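PDB 3VA7: KLLA0E08119p from Kluyveromyces lactis, which probably carboxylates urea with bicarbonate and ATP through a biotin carrier, the first step of urea breakdown, here as the urea carboxylase part of a longer bifunctional enzyme. Local coordinates for residues A[709-714]-A[739-744]; A[720-725]-A[1012-1017]. All blocks are in the same frame, centred on the assembly; numbering follows the deposited sequence.

Contact 1. Residues A[709-714]-A[739-744]; sequences PKWARS and TGDEPV. With BTI (5-(hexahydro-2-oxo-1H-thieno[3,4-D]imidazol-6-yl)pentanal), chain B.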
ATOM      1  N   PRO A 709       5.803  31.717 -19.728  1.00 41.00           N
ATOM      2  CA  PRO A 709       7.224  31.730 -20.194  1.00 41.07           C
ATOM      3  C   PRO A 709       7.483  32.208 -21.606  1.00 40.48           C
ATOM      4  O   PRO A 709       6.626  32.075 -22.488  1.00 41.06           O
ATOM      5  CB  PRO A 709       7.672  30.256 -20.088  1.00 40.86           C
ATOM      6  CG  PRO A 709       6.653  29.601 -19.206  1.00 42.00           C
ATOM      7  CD  PRO A 709       5.344  30.356 -19.405  1.00 41.37           C
ATOM      8  N   LYS A 710       8.675  32.746 -21.816  1.00 39.43           N
ATOM      9  CA  LYS A 710       9.098  33.043 -23.151  1.00 39.06           C
ATOM     10  C   LYS A 710      10.252  32.118 -23.408  1.00 38.77           C
ATOM     11  O   LYS A 710      11.258  32.130 -22.694  1.00 39.29           O
ATOM     12  CB  LYS A 710       9.489  34.524 -23.316  1.00 39.79           C
ATOM     13  CG  LYS A 710       8.580  35.529 -22.619  1.00 38.52           C
ATOM     14  CD  LYS A 710       9.159  36.912 -22.715  1.00 40.35           C
ATOM     15  CE  LYS A 710       8.076  37.935 -23.015  1.00 42.06           C
ATOM     16  NZ  LYS A 710       7.405  38.378 -21.803  1.00 40.32           N
ATOM     17  N   TRP A 711      10.072  31.278 -24.404  1.00 38.29           N
ATOM     18  CA  TRP A 711      10.983  30.202 -24.674  1.00 38.53           C
ATOM     19  C   TRP A 711      12.109  30.572 -25.653  1.00 38.36           C
ATOM     20  O   TRP A 711      11.928  31.344 -26.576  1.00 38.41           O
ATOM     21  CB  TRP A 711      10.193  28.998 -25.178  1.00 38.34           C
ATOM     22  CG  TRP A 711       9.171  28.530 -24.202  1.00 39.46           C
ATOM     23  CD1 TRP A 711       7.807  28.658 -24.309  1.00 40.32           C
ATOM     24  CD2 TRP A 711       9.407  27.873 -22.951  1.00 40.08           C
ATOM     25  NE1 TRP A 711       7.182  28.098 -23.220  1.00 38.25           N
ATOM     26  CE2 TRP A 711       8.136  27.601 -22.373  1.00 39.05           C
ATOM     27  CE3 TRP A 711      10.562  27.443 -22.277  1.00 39.88           C
ATOM     28  CZ2 TRP A 711       7.993  26.931 -21.151  1.00 38.52           C
ATOM     29  CZ3 TRP A 711      10.412  26.772 -21.041  1.00 38.37           C
ATOM     30  CH2 TRP A 711       9.138  26.541 -20.491  1.00 38.24           C
ATOM     31  N   ALA A 712      13.281  30.002 -25.435  1.00 38.75           N
ATOM     32  CA  ALA A 712      14.436  30.297 -26.250  1.00 38.92           C
ATOM     33  C   ALA A 712      14.410  29.415 -27.442  1.00 39.20           C
ATOM     34  O   ALA A 712      15.093  29.683 -28.388  1.00 40.78           O
ATOM     35  CB  ALA A 712      15.753  30.094 -25.453  1.00 38.40           C
ATOM     36  N   ARG A 713      13.672  28.322 -27.383  1.00 39.69           N
ATOM     37  CA  ARG A 713      13.607  27.390 -28.501  1.00 39.71           C
ATOM     38  C   ARG A 713      12.183  27.464 -29.025  1.00 40.50           C
ATOM     39  O   ARG A 713      11.273  27.930 -28.313  1.00 40.50           O
ATOM     40  CB  ARG A 713      13.959  25.949 -28.077  1.00 39.74           C
ATOM     41  CG  ARG A 713      15.297  25.742 -27.400  1.00 37.34           C
ATOM     42  CD  ARG A 713      15.474  24.277 -27.039  1.00 37.22           C
ATOM     43  NE  ARG A 713      14.474  23.846 -26.066  1.00 39.79           N
ATOM     44  CZ  ARG A 713      14.288  22.598 -25.620  1.00 40.26           C
ATOM     45  NH1 ARG A 713      15.038  21.604 -26.035  1.00 41.22           N
ATOM     46  NH2 ARG A 713      13.320  22.333 -24.744  1.00 39.71           N
ATOM     47  N   SER A 714      12.001  27.020 -30.269  1.00 41.40           N
ATOM     48  CA  SER A 714      10.711  27.091 -30.944  1.00 42.60           C
ATOM     49  C   SER A 714       9.884  25.852 -30.592  1.00 43.92           C
ATOM     50  O   SER A 714       8.636  25.912 -30.593  1.00 45.70           O
ATOM     51  CB  SER A 714      10.907  27.194 -32.466  1.00 43.19           C
ATOM     52  OG  SER A 714      11.501  26.017 -33.029  1.00 42.76           O
ATOM     53  N   THR A 739       5.563  22.361 -16.434  1.00 29.82           N
ATOM     54  CA  THR A 739       4.808  21.338 -17.177  1.00 29.30           C
ATOM     55  C   THR A 739       4.086  22.093 -18.245  1.00 29.31           C
ATOM     56  O   THR A 739       2.983  22.569 -18.019  1.00 29.61           O
ATOM     57  CB  THR A 739       3.791  20.613 -16.289  1.00 28.92           C
ATOM     58  OG1 THR A 739       2.774  21.552 -15.876  1.00 29.07           O
ATOM     59  CG2 THR A 739       4.474  20.033 -15.062  1.00 27.04           C
ATOM     60  N   GLY A 740       4.696  22.216 -19.413  1.00 29.68           N
ATOM     61  CA  GLY A 740       4.196  23.184 -20.437  1.00 30.24           C
ATOM     62  C   GLY A 740       4.453  24.639 -19.961  1.00 30.65           C
ATOM     63  O   GLY A 740       5.584  24.975 -19.557  1.00 30.98           O
ATOM     64  N   ASP A 741       3.410  25.466 -19.929  1.00 29.25           N
ATOM     65  CA  ASP A 741       3.541  26.883 -19.691  1.00 29.40           C
ATOM     66  C   ASP A 741       3.234  27.290 -18.214  1.00 29.07           C
ATOM     67  O   ASP A 741       3.208  28.461 -17.854  1.00 27.66           O
ATOM     68  CB  ASP A 741       2.672  27.639 -20.695  1.00 29.31           C
ATOM     69  CG  ASP A 741       3.161  27.485 -22.129  1.00 34.24           C
ATOM     70  OD1 ASP A 741       4.337  27.845 -22.396  1.00 39.13           O
ATOM     71  OD2 ASP A 741       2.378  27.035 -23.014  1.00 34.16           O
ATOM     72  N   GLU A 742       3.041  26.305 -17.360  1.00 29.40           N
ATOM     73  CA  GLU A 742       2.734  26.557 -15.977  1.00 30.16           C
ATOM     74  C   GLU A 742       3.655  25.692 -15.127  1.00 30.59           C
ATOM     75  O   GLU A 742       3.918  24.542 -15.506  1.00 30.99           O
ATOM     76  CB  GLU A 742       1.319  26.144 -15.698  1.00 30.68           C
ATOM     77  CG  GLU A 742       0.278  27.058 -16.314  1.00 33.83           C
ATOM     78  CD  GLU A 742      -1.066  26.370 -16.424  1.00 35.35           C
ATOM     79  OE1 GLU A 742      -1.698  26.132 -15.390  1.00 34.44           O
ATOM     80  OE2 GLU A 742      -1.464  26.016 -17.549  1.00 39.29           O
ATOM     81  N   PRO A 743       4.152  26.245 -13.988  1.00 30.50           N
ATOM     82  CA  PRO A 743       5.111  25.571 -13.121  1.00 29.80           C
ATOM     83  C   PRO A 743       4.494  25.010 -11.875  1.00 29.03           C
ATOM     84  O   PRO A 743       3.429  25.413 -11.477  1.00 29.07           O
ATOM     85  CB  PRO A 743       6.079  26.688 -12.728  1.00 29.98           C
ATOM     86  CG  PRO A 743       5.155  27.936 -12.638  1.00 31.72           C
ATOM     87  CD  PRO A 743       3.912  27.640 -13.541  1.00 30.81           C
ATOM     88  N   VAL A 744       5.202  24.092 -11.243  1.00 28.89           N
ATOM     89  CA  VAL A 744       4.702  23.457 -10.058  1.00 28.63           C
ATOM     90  C   VAL A 744       5.907  23.087  -9.232  1.00 29.39           C
ATOM     91  O   VAL A 744       6.955  22.664  -9.784  1.00 31.38           O
ATOM     92  CB  VAL A 744       3.868  22.218 -10.408  1.00 28.55           C
ATOM     93  CG1 VAL A 744       4.558  21.361 -11.508  1.00 28.53           C
ATOM     94  CG2 VAL A 744       3.562  21.415  -9.179  1.00 26.66           C
TER
HETATM   95  C11 BTI B1901       0.579  18.133  -9.208  1.00 25.60           C
HETATM   96  O11 BTI B1901      -0.152  18.065 -10.244  1.00 24.16           O
HETATM   97  C10 BTI B1901       2.114  17.864  -9.180  1.00 21.46           C
HETATM   98  C9  BTI B1901       2.604  17.411 -10.554  1.00 18.39           C
HETATM   99  C8  BTI B1901       4.112  17.414 -10.761  1.00 21.52           C
HETATM  100  C7  BTI B1901       4.572  17.449 -12.232  1.00 20.98           C
HETATM  101  C2  BTI B1901       3.916  16.427 -13.138  1.00 22.09           C
HETATM  102  S1  BTI B1901       4.195  14.761 -12.614  1.00 26.18           S
HETATM  103  C6  BTI B1901       3.940  14.080 -14.215  1.00 24.36           C
HETATM  104  C5  BTI B1901       4.261  15.148 -15.237  1.00 25.05           C
HETATM  105  N3  BTI B1901       5.598  14.794 -15.638  1.00 23.28           N
HETATM  106  C3  BTI B1901       6.467  15.667 -15.203  1.00 25.41           C
HETATM  107  O3  BTI B1901       7.755  15.606 -15.475  1.00 28.17           O
HETATM  108  N2  BTI B1901       5.900  16.630 -14.506  1.00 26.61           N
HETATM  109  C4  BTI B1901       4.448  16.511 -14.558  1.00 25.69           C
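Asp741 reaches across to Trp711 with one carboxylate oxygen, and this single side-chain bond, with a proline laid alongside, shows how a tight turn can be fixed to a neighbouring loop. The indole nitrogen NE1 of Trp711 gives its hydrogen to Asp741 OD1 at 3.0 Å, with an N-H...O angle of 168°. OD1 lies in the indole plane at the ring's edge and is met nearly along its C-O axis, while the carboxylate is turned 45° from the ring. The CG of Asp741 stands beside its own backbone N (chi1 -66°), which carries the carboxylate out to the indole. Gly740 adds a backbone contact at the same edge: its O comes 3.5 Å from Trp711 CZ2.

Pro709 packs beside the backbone of Asp741, its CD 3.2 Å from Asp741 O and 4.0 Å from Asp741 CB. The same proline lays CB over one face of the indole, toward the rim. Gly740 and Asp741 are the central residues of a type II' beta turn from Thr739 to Glu742, and Gly740 takes the positive phi of its first corner.

Thr739, which opens the turn, and Val744, on the strand after it, line the biotin pocket of the carboxyltransferase domain; Thr739 CG2 approaches BTI C4 to 3.6 Å. The turn joins strands 735-739 and 742-746, while Phe738 of the former packs against Pro709 and Trp711, and Tyr682 of helix 680-688 also touches Pro709.

Contact 2. Residues A[720-725]-A[1012-1017]; sequences GLHPSN and KYNPSR. With BTI (5-(hexahydro-2-oxo-1H-thieno[3,4-D]imidazol-6-yl)pentanal), chain B.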
ATOM      1  N   GLY A 720       9.467  16.076 -27.493  1.00 34.28           N
ATOM      2  CA  GLY A 720       8.146  16.674 -27.447  1.00 34.67           C
ATOM      3  C   GLY A 720       8.224  18.053 -28.082  1.00 35.51           C
ATOM      4  O   GLY A 720       9.259  18.721 -28.023  1.00 35.97           O
ATOM      5  N   LEU A 721       7.122  18.496 -28.666  1.00 35.52           N
ATOM      6  CA  LEU A 721       7.108  19.738 -29.387  1.00 34.91           C
ATOM      7  C   LEU A 721       7.113  20.948 -28.483  1.00 35.09           C
ATOM      8  O   LEU A 721       7.757  21.936 -28.788  1.00 35.36           O
ATOM      9  CB  LEU A 721       5.961  19.761 -30.370  1.00 34.77           C
ATOM     10  CG  LEU A 721       6.379  18.903 -31.557  1.00 35.65           C
ATOM     11  CD1 LEU A 721       5.235  18.624 -32.483  1.00 36.73           C
ATOM     12  CD2 LEU A 721       7.487  19.607 -32.311  1.00 36.56           C
ATOM     13  N   HIS A 722       6.454  20.886 -27.345  1.00 35.05           N
ATOM     14  CA  HIS A 722       6.370  22.100 -26.553  1.00 35.31           C
ATOM     15  C   HIS A 722       7.765  22.511 -26.024  1.00 35.96           C
ATOM     16  O   HIS A 722       8.515  21.661 -25.531  1.00 36.19           O
ATOM     17  CB  HIS A 722       5.413  21.906 -25.432  1.00 34.62           C
ATOM     18  CG  HIS A 722       5.178  23.135 -24.649  1.00 36.02           C
ATOM     19  ND1 HIS A 722       4.059  23.918 -24.825  1.00 35.79           N
ATOM     20  CD2 HIS A 722       5.916  23.733 -23.683  1.00 37.01           C
ATOM     21  CE1 HIS A 722       4.109  24.939 -23.984  1.00 36.88           C
ATOM     22  NE2 HIS A 722       5.222  24.845 -23.275  1.00 37.85           N
ATOM     23  N   PRO A 723       8.117  23.814 -26.113  1.00 35.70           N
ATOM     24  CA  PRO A 723       9.499  24.128 -25.839  1.00 35.59           C
ATOM     25  C   PRO A 723       9.962  23.850 -24.438  1.00 35.48           C
ATOM     26  O   PRO A 723      11.166  23.878 -24.252  1.00 37.73           O
ATOM     27  CB  PRO A 723       9.587  25.627 -26.114  1.00 35.86           C
ATOM     28  CG  PRO A 723       8.453  25.901 -27.000  1.00 36.05           C
ATOM     29  CD  PRO A 723       7.378  25.016 -26.516  1.00 35.41           C
ATOM     30  N   SER A 724       9.077  23.585 -23.469  1.00 34.55           N
ATOM     31  CA  SER A 724       9.491  23.151 -22.096  1.00 33.44           C
ATOM     32  C   SER A 724       9.837  21.671 -22.011  1.00 33.22           C
ATOM     33  O   SER A 724      10.342  21.211 -20.967  1.00 34.20           O
ATOM     34  CB  SER A 724       8.386  23.355 -21.064  1.00 33.44           C
ATOM     35  OG  SER A 724       7.371  22.376 -21.227  1.00 32.00           O
ATOM     36  N   ASN A 725       9.487  20.920 -23.059  1.00 31.66           N
ATOM     37  CA  ASN A 725       9.704  19.477 -23.121  1.00 29.83           C
ATOM     38  C   ASN A 725      11.199  19.179 -23.261  1.00 29.30           C
ATOM     39  O   ASN A 725      11.889  19.814 -24.052  1.00 28.93           O
ATOM     40  CB  ASN A 725       8.937  18.882 -24.317  1.00 29.24           C
ATOM     41  CG  ASN A 725       7.421  18.906 -24.144  1.00 31.09           C
ATOM     42  OD1 ASN A 725       6.850  19.653 -23.322  1.00 35.06           O
ATOM     43  ND2 ASN A 725       6.750  18.085 -24.936  1.00 30.34           N
ATOM     44  N   LYS A1012       4.178  16.544 -24.709  1.00 25.92           N
ATOM     45  CA  LYS A1012       3.689  16.187 -23.410  1.00 26.83           C
ATOM     46  C   LYS A1012       2.615  17.202 -23.113  1.00 28.06           C
ATOM     47  O   LYS A1012       2.570  18.261 -23.765  1.00 29.43           O
ATOM     48  CB  LYS A1012       4.845  16.234 -22.434  1.00 26.66           C
ATOM     49  CG  LYS A1012       5.817  15.020 -22.636  1.00 24.65           C
ATOM     50  CD  LYS A1012       7.269  15.454 -22.670  1.00 24.24           C
ATOM     51  CE  LYS A1012       8.188  14.277 -22.584  1.00 24.95           C
ATOM     52  NZ  LYS A1012       9.586  14.700 -22.593  1.00 26.63           N
ATOM     53  N   TYR A1013       1.709  16.896 -22.198  1.00 27.84           N
ATOM     54  CA  TYR A1013       0.596  17.797 -21.991  1.00 27.97           C
ATOM     55  C   TYR A1013       1.035  19.203 -21.520  1.00 28.72           C
ATOM     56  O   TYR A1013       2.112  19.385 -20.913  1.00 28.65           O
ATOM     57  CB  TYR A1013      -0.376  17.191 -20.980  1.00 28.18           C
ATOM     58  CG  TYR A1013      -1.375  16.140 -21.499  1.00 28.11           C
ATOM     59  CD1 TYR A1013      -1.034  15.209 -22.523  1.00 25.78           C
ATOM     60  CD2 TYR A1013      -2.652  16.042 -20.929  1.00 29.28           C
ATOM     61  CE1 TYR A1013      -1.947  14.254 -22.968  1.00 25.78           C
ATOM     62  CE2 TYR A1013      -3.590  15.053 -21.367  1.00 27.51           C
ATOM     63  CZ  TYR A1013      -3.233  14.185 -22.361  1.00 27.66           C
ATOM     64  OH  TYR A1013      -4.145  13.247 -22.747  1.00 28.43           O
ATOM     65  N   ASN A1014       0.202  20.200 -21.833  1.00 28.36           N
ATOM     66  CA  ASN A1014       0.396  21.550 -21.386  1.00 27.23           C
ATOM     67  C   ASN A1014      -0.913  22.127 -20.879  1.00 27.52           C
ATOM     68  O   ASN A1014      -1.733  22.596 -21.671  1.00 27.37           O
ATOM     69  CB  ASN A1014       0.980  22.372 -22.532  1.00 26.90           C
ATOM     70  CG  ASN A1014       0.868  23.884 -22.308  1.00 28.58           C
ATOM     71  OD1 ASN A1014       0.633  24.647 -23.269  1.00 37.55           O
ATOM     72  ND2 ASN A1014       0.980  24.325 -21.064  1.00 22.95           N
ATOM     73  N   PRO A1015      -1.132  22.120 -19.557  1.00 27.74           N
ATOM     74  CA  PRO A1015      -0.300  21.613 -18.473  1.00 28.35           C
ATOM     75  C   PRO A1015      -0.577  20.136 -18.295  1.00 28.46           C
ATOM     76  O   PRO A1015      -1.503  19.607 -18.916  1.00 30.11           O
ATOM     77  CB  PRO A1015      -0.852  22.360 -17.225  1.00 28.04           C
ATOM     78  CG  PRO A1015      -2.252  22.500 -17.474  1.00 26.70           C
ATOM     79  CD  PRO A1015      -2.402  22.650 -19.027  1.00 27.75           C
ATOM     80  N   SER A1016       0.155  19.487 -17.401  1.00 27.00           N
ATOM     81  CA  SER A1016      -0.039  18.061 -17.187  1.00 25.34           C
ATOM     82  C   SER A1016      -1.370  17.717 -16.514  1.00 24.83           C
ATOM     83  O   SER A1016      -1.975  18.541 -15.861  1.00 24.55           O
ATOM     84  CB  SER A1016       1.159  17.516 -16.424  1.00 24.94           C
ATOM     85  OG  SER A1016       1.444  18.325 -15.286  1.00 23.91           O
ATOM     86  N   ARG A1017      -1.802  16.468 -16.650  1.00 25.69           N
ATOM     87  CA  ARG A1017      -2.990  15.925 -15.953  1.00 24.59           C
ATOM     88  C   ARG A1017      -2.661  15.862 -14.495  1.00 25.44           C
ATOM     89  O   ARG A1017      -1.482  15.868 -14.147  1.00 26.97           O
ATOM     90  CB  ARG A1017      -3.287  14.509 -16.415  1.00 23.63           C
ATOM     91  CG  ARG A1017      -3.655  14.359 -17.874  1.00 21.46           C
ATOM     92  CD  ARG A1017      -4.017  12.888 -18.187  1.00 22.48           C
ATOM     93  NE  ARG A1017      -2.972  11.951 -17.748  1.00 22.41           N
ATOM     94  CZ  ARG A1017      -1.854  11.692 -18.436  1.00 22.23           C
ATOM     95  NH1 ARG A1017      -1.586  12.258 -19.631  1.00 18.23           N
ATOM     96  NH2 ARG A1017      -0.979  10.861 -17.914  1.00 21.98           N
TER
HETATM   97  C11 BTI B1901       0.579  18.133  -9.208  1.00 25.60           C
HETATM   98  O11 BTI B1901      -0.152  18.065 -10.244  1.00 24.16           O
HETATM   99  C10 BTI B1901       2.114  17.864  -9.180  1.00 21.46           C
HETATM  100  C9  BTI B1901       2.604  17.411 -10.554  1.00 18.39           C
HETATM  101  C8  BTI B1901       4.112  17.414 -10.761  1.00 21.52           C
HETATM  102  C7  BTI B1901       4.572  17.449 -12.232  1.00 20.98           C
HETATM  103  C2  BTI B1901       3.916  16.427 -13.138  1.00 22.09           C
HETATM  104  S1  BTI B1901       4.195  14.761 -12.614  1.00 26.18           S
HETATM  105  C6  BTI B1901       3.940  14.080 -14.215  1.00 24.36           C
HETATM  106  C5  BTI B1901       4.261  15.148 -15.237  1.00 25.05           C
HETATM  107  N3  BTI B1901       5.598  14.794 -15.638  1.00 23.28           N
HETATM  108  C3  BTI B1901       6.467  15.667 -15.203  1.00 25.41           C
HETATM  109  O3  BTI B1901       7.755  15.606 -15.475  1.00 28.17           O
HETATM  110  N2  BTI B1901       5.900  16.630 -14.506  1.00 26.61           N
HETATM  111  C4  BTI B1901       4.448  16.511 -14.558  1.00 25.69           C
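His722 and Asn725 face Asn1014 and Lys1012 across a buried loop-to-loop interface within the carboxyltransferase domain, where a type I beta turn from His722 to Asn725 is packed against a segment that lends Ser1016 to the biotin pocket. It illustrates how two irregular segments, distant in sequence, can be fitted together largely by side-chain packing. Leu721 leads into the turn with a backbone hydrogen bond to Gly1010.

At His722 the contact proper begins. With CG anti to the backbone N (chi1 -175°), the imidazole is placed against the side chain of Asn1014, and His722 CE1 lies 3.8 Å from Asn1014 CG. The two side chains run at about a right angle, the ring and the amide of Asn1014 having their planes 51° apart. Pro723 and Ser724 form the corners of the turn, which is closed by a hydrogen bond from Asn725 N to His722 O of 2.8 Å; Pro723 CD rests over one face of the imidazole.

Asn725 then slides past Lys1012 in the opposite direction, its CG 3.8 Å from Lys1012 CD. The lysine chain bends at chi2 (133°), and its NZ continues to a salt bridge with Asp728 and hydrogen bonds to the carbonyl oxygens of Ala719 and Gly755. Farther along, a cis peptide bond precedes Pro1015, and Ser1016 places its OG 3.6 Å from BTI C4.

Followed from the N terminus, the chain leaves strand 701-705, passes through 709-714 and 720-725 in one long loop, and enters strand 725-730 before reaching the turn at 739-744. Contact 1 closes there a short loop within subdomains A and B, whereas contact 2 spans 286 intervening residues to bring in 1012-1017 from subdomains C and D. The two closures cross, since their segments alternate. Their centres lie about 8 Å apart, and Arg713 NH2 probably bonds to Pro723 O at 2.7 Å and to Asn725 O. Contact 2 joins the two halves of the carboxyltransferase domain, contact 1 stays within the first, and both touch the biotin.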